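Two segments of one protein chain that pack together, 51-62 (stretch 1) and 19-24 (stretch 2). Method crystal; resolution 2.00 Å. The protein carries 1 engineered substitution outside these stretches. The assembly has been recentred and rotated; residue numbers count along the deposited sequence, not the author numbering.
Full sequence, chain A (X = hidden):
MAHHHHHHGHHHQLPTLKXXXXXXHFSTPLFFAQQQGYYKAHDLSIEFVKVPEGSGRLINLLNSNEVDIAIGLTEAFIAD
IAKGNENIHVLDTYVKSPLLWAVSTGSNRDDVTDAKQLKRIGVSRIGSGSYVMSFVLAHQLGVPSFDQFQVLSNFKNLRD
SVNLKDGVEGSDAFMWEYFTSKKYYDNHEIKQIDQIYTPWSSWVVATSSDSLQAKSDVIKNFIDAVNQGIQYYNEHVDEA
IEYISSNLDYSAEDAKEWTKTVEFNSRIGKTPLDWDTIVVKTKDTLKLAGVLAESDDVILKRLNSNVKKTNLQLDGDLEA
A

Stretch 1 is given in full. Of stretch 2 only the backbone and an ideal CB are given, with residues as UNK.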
# COMPACT_ATOMS: atom_id res chain seq x y z
N VAL A 51 -4.90 -7.30 -8.15
CA VAL A 51 -5.93 -6.39 -7.65
C VAL A 51 -5.57 -4.94 -7.99
O VAL A 51 -4.93 -4.26 -7.20
CB VAL A 51 -6.10 -6.54 -6.13
CG1 VAL A 51 -7.22 -5.62 -5.62
CG2 VAL A 51 -6.39 -7.99 -5.76
N PRO A 52 -5.98 -4.48 -9.19
CA PRO A 52 -5.68 -3.13 -9.69
C PRO A 52 -6.26 -1.99 -8.87
O PRO A 52 -5.80 -0.85 -9.04
CB PRO A 52 -6.34 -3.12 -11.08
CG PRO A 52 -6.51 -4.55 -11.45
CD PRO A 52 -6.74 -5.27 -10.16
N GLU A 53 -7.24 -2.25 -8.01
CA GLU A 53 -7.95 -1.17 -7.31
C GLU A 53 -7.58 -1.00 -5.84
O GLU A 53 -8.36 -0.45 -5.06
CB GLU A 53 -9.47 -1.33 -7.45
CG GLU A 53 -9.92 -2.33 -8.49
CD GLU A 53 -9.99 -3.73 -7.94
OE1 GLU A 53 -9.79 -4.69 -8.71
OE2 GLU A 53 -10.23 -3.88 -6.73
N GLY A 54 -6.39 -1.46 -5.47
CA GLY A 54 -5.84 -1.15 -4.15
C GLY A 54 -6.15 -2.09 -3.00
O GLY A 54 -6.77 -3.14 -3.17
N SER A 55 -5.73 -1.67 -1.80
CA SER A 55 -5.81 -2.49 -0.60
C SER A 55 -7.24 -2.71 -0.12
O SER A 55 -7.52 -3.68 0.59
CB SER A 55 -4.99 -1.85 0.53
OG SER A 55 -3.63 -1.68 0.15
N GLY A 56 -8.14 -1.81 -0.51
CA GLY A 56 -9.53 -1.92 -0.13
C GLY A 56 -10.10 -3.29 -0.46
O GLY A 56 -10.78 -3.90 0.37
N ARG A 57 -9.81 -3.77 -1.66
CA ARG A 57 -10.30 -5.07 -2.10
C ARG A 57 -9.46 -6.19 -1.49
O ARG A 57 -9.95 -7.29 -1.26
CB ARG A 57 -10.27 -5.18 -3.63
CG ARG A 57 -10.98 -6.40 -4.18
CD ARG A 57 -10.65 -6.64 -5.65
NE ARG A 57 -11.43 -7.75 -6.21
CZ ARG A 57 -11.20 -8.31 -7.39
NH1 ARG A 57 -10.21 -7.87 -8.16
NH2 ARG A 57 -11.96 -9.31 -7.81
N LEU A 58 -8.19 -5.89 -1.23
CA LEU A 58 -7.28 -6.84 -0.59
C LEU A 58 -7.85 -7.33 0.74
O LEU A 58 -7.86 -8.53 1.01
CB LEU A 58 -5.91 -6.21 -0.37
CG LEU A 58 -5.12 -5.80 -1.61
CD1 LEU A 58 -3.74 -5.27 -1.22
CD2 LEU A 58 -4.98 -6.98 -2.56
N ILE A 59 -8.33 -6.39 1.56
CA ILE A 59 -8.91 -6.74 2.85
C ILE A 59 -10.20 -7.55 2.67
O ILE A 59 -10.45 -8.50 3.41
CB ILE A 59 -9.21 -5.49 3.70
CG1 ILE A 59 -7.93 -4.69 3.95
CG2 ILE A 59 -9.86 -5.88 5.01
CD1 ILE A 59 -8.14 -3.43 4.76
N ASN A 60 -11.00 -7.17 1.68
CA ASN A 60 -12.23 -7.90 1.38
C ASN A 60 -11.94 -9.34 0.97
O ASN A 60 -12.66 -10.26 1.36
CB ASN A 60 -13.02 -7.19 0.28
CG ASN A 60 -13.60 -5.87 0.74
OD1 ASN A 60 -13.65 -5.58 1.93
ND2 ASN A 60 -14.06 -5.06 -0.21
N LEU A 61 -10.89 -9.53 0.18
CA LEU A 61 -10.49 -10.86 -0.27
C LEU A 61 -10.02 -11.71 0.91
O LEU A 61 -10.26 -12.92 0.94
CB LEU A 61 -9.39 -10.75 -1.33
CG LEU A 61 -9.77 -10.04 -2.63
CD1 LEU A 61 -8.56 -9.88 -3.53
CD2 LEU A 61 -10.89 -10.78 -3.34
N LEU A 62 -9.36 -11.08 1.87
CA LEU A 62 -8.91 -11.79 3.07
C LEU A 62 -10.11 -12.17 3.93
O LEU A 62 -10.14 -13.24 4.53
CB LEU A 62 -7.94 -10.92 3.88
CG LEU A 62 -6.60 -10.61 3.22
CD1 LEU A 62 -5.76 -9.72 4.13
CD2 LEU A 62 -5.85 -11.90 2.90
N UNK A 19 -2.12 -15.49 -3.36
CA UNK A 19 -1.57 -14.21 -2.92
C UNK A 19 -2.12 -13.04 -3.74
O UNK A 19 -1.93 -12.97 -4.96
CB UNK A 19 -0.04 -14.24 -3.01
N UNK A 20 -2.80 -12.12 -3.06
CA UNK A 20 -3.34 -10.93 -3.71
C UNK A 20 -2.32 -9.80 -3.68
O UNK A 20 -1.77 -9.48 -2.63
CB UNK A 20 -4.64 -10.49 -3.04
N UNK A 21 -2.07 -9.20 -4.84
CA UNK A 21 -1.11 -8.11 -4.95
C UNK A 21 -1.65 -6.97 -5.82
O UNK A 21 -2.63 -7.14 -6.54
CB UNK A 21 0.21 -8.63 -5.52
N UNK A 22 -1.00 -5.82 -5.74
CA UNK A 22 -1.37 -4.68 -6.57
C UNK A 22 -0.33 -4.46 -7.66
O UNK A 22 0.85 -4.27 -7.37
CB UNK A 22 -1.52 -3.42 -5.72
N UNK A 23 -0.76 -4.50 -8.93
CA UNK A 23 0.14 -4.39 -10.08
C UNK A 23 0.77 -3.00 -10.21
O UNK A 23 0.34 -2.20 -11.03
CB UNK A 23 -0.62 -4.73 -11.36
N UNK A 24 1.79 -2.74 -9.40
CA UNK A 24 2.53 -1.49 -9.48
C UNK A 24 4.03 -1.77 -9.46
O UNK A 24 4.46 -2.92 -9.43
CB UNK A 24 2.14 -0.56 -8.33

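Position 19 opens the visible piece of strand. No atom of stretch 1 comes within 5.5 Å of its ideal CB, so stretch 1 hardly constrains the choice; the extended backbone is well suited to a beta-branched residue, among others. The deposited residue is Val-19, which makes no contact with stretch 1.

At position 20 the CA-to-CB bond points toward the helix, and the ideal CB already lies 3.6 Å from Leu-58 CD2, 4.0 Å from Leu-61 CD1 and 4.1 Å from Val-51 CG2. Three methyl groups at van der Waals distance offer neither donor nor acceptor and leave little room in their direction, so a small apolar side chain suits best; serine would fit by size but would find no polar partner among these methyls. The residue is Ala-20, whose methyl meets all three. The helix and strand axes come within 9.0 Å at their closest approach, with directions nearly antiparallel (166°).

At position 21 the CA-to-CB bond turns away, as expected from strand alternation, so a large or polar side chain could be accommodated as far as stretch 1 is concerned. The backbone does the work here: the N of Val-51 donates a hydrogen bond to the carbonyl O of 21, 2.8 Å away, a tie available to any residue type. The residue is Tyr-21, with chi1 at 76° (p); its nearest side-chain approach to stretch 1 is 5.3 Å, from Tyr-21 CD2 to Val-51 N.

Position 22 points sideways, its ideal CB 3.8 Å from Val-51 O and 5.1 Å from Gly-54 CA. Beyond it lies a gap between the turn and Leu-58, which a longer apolar chain such as leucine, isoleucine or methionine could reach. Ile-22 is found, with chi1 m and chi2 t. Its CD1 reaches to 3.5 Å from Gly-54 CA and 3.9 Å from Leu-58 CD1, while CG2 packs 3.6 Å from Val-51 O.

Position 23 also points toward stretch 1, but its ideal CB has no neighbour within 5.5 Å. Its phi of -68° permits proline, and Pro-52 supplies an apolar surface nearby; other medium-sized apolar residues are plausible. In Pro-23 the ring closes back on the backbone, placing CD 3.5 Å from Val-51 O, while CG lies 4.4 Å from Pro-52 CB.

Position 24 points sideways into space free of stretch 1, where a polar or charged residue is reasonable. Glu-24 is deposited; its nearest side-chain approach to stretch 1 is 6.3 Å, from Glu-24 OE2 to Pro-52 O.

Stretch 2 19-24: VAYIPE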
# COMPACT_ATOMS: atom_id res chain seq x y z
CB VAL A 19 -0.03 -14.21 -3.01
CG1 VAL A 19 0.53 -12.87 -2.59
CG2 VAL A 19 0.55 -15.34 -2.16
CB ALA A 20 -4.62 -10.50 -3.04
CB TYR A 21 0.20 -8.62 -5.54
CG TYR A 21 0.14 -8.86 -7.04
CD1 TYR A 21 0.61 -7.91 -7.94
CD2 TYR A 21 -0.40 -10.03 -7.55
CE1 TYR A 21 0.55 -8.13 -9.30
CE2 TYR A 21 -0.46 -10.26 -8.91
CZ TYR A 21 0.01 -9.30 -9.78
OH TYR A 21 -0.05 -9.53 -11.14
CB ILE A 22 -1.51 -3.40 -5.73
CG1 ILE A 22 -2.48 -3.63 -4.57
CG2 ILE A 22 -1.97 -2.24 -6.60
CD1 ILE A 22 -2.59 -2.46 -3.63
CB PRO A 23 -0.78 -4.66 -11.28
CG PRO A 23 -2.14 -4.26 -10.80
CD PRO A 23 -2.17 -4.62 -9.34
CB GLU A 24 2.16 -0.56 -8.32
CG GLU A 24 0.76 0.02 -8.42
CD GLU A 24 0.44 0.99 -7.30
OE1 GLU A 24 0.98 0.81 -6.19
OE2 GLU A 24 -0.36 1.91 -7.52
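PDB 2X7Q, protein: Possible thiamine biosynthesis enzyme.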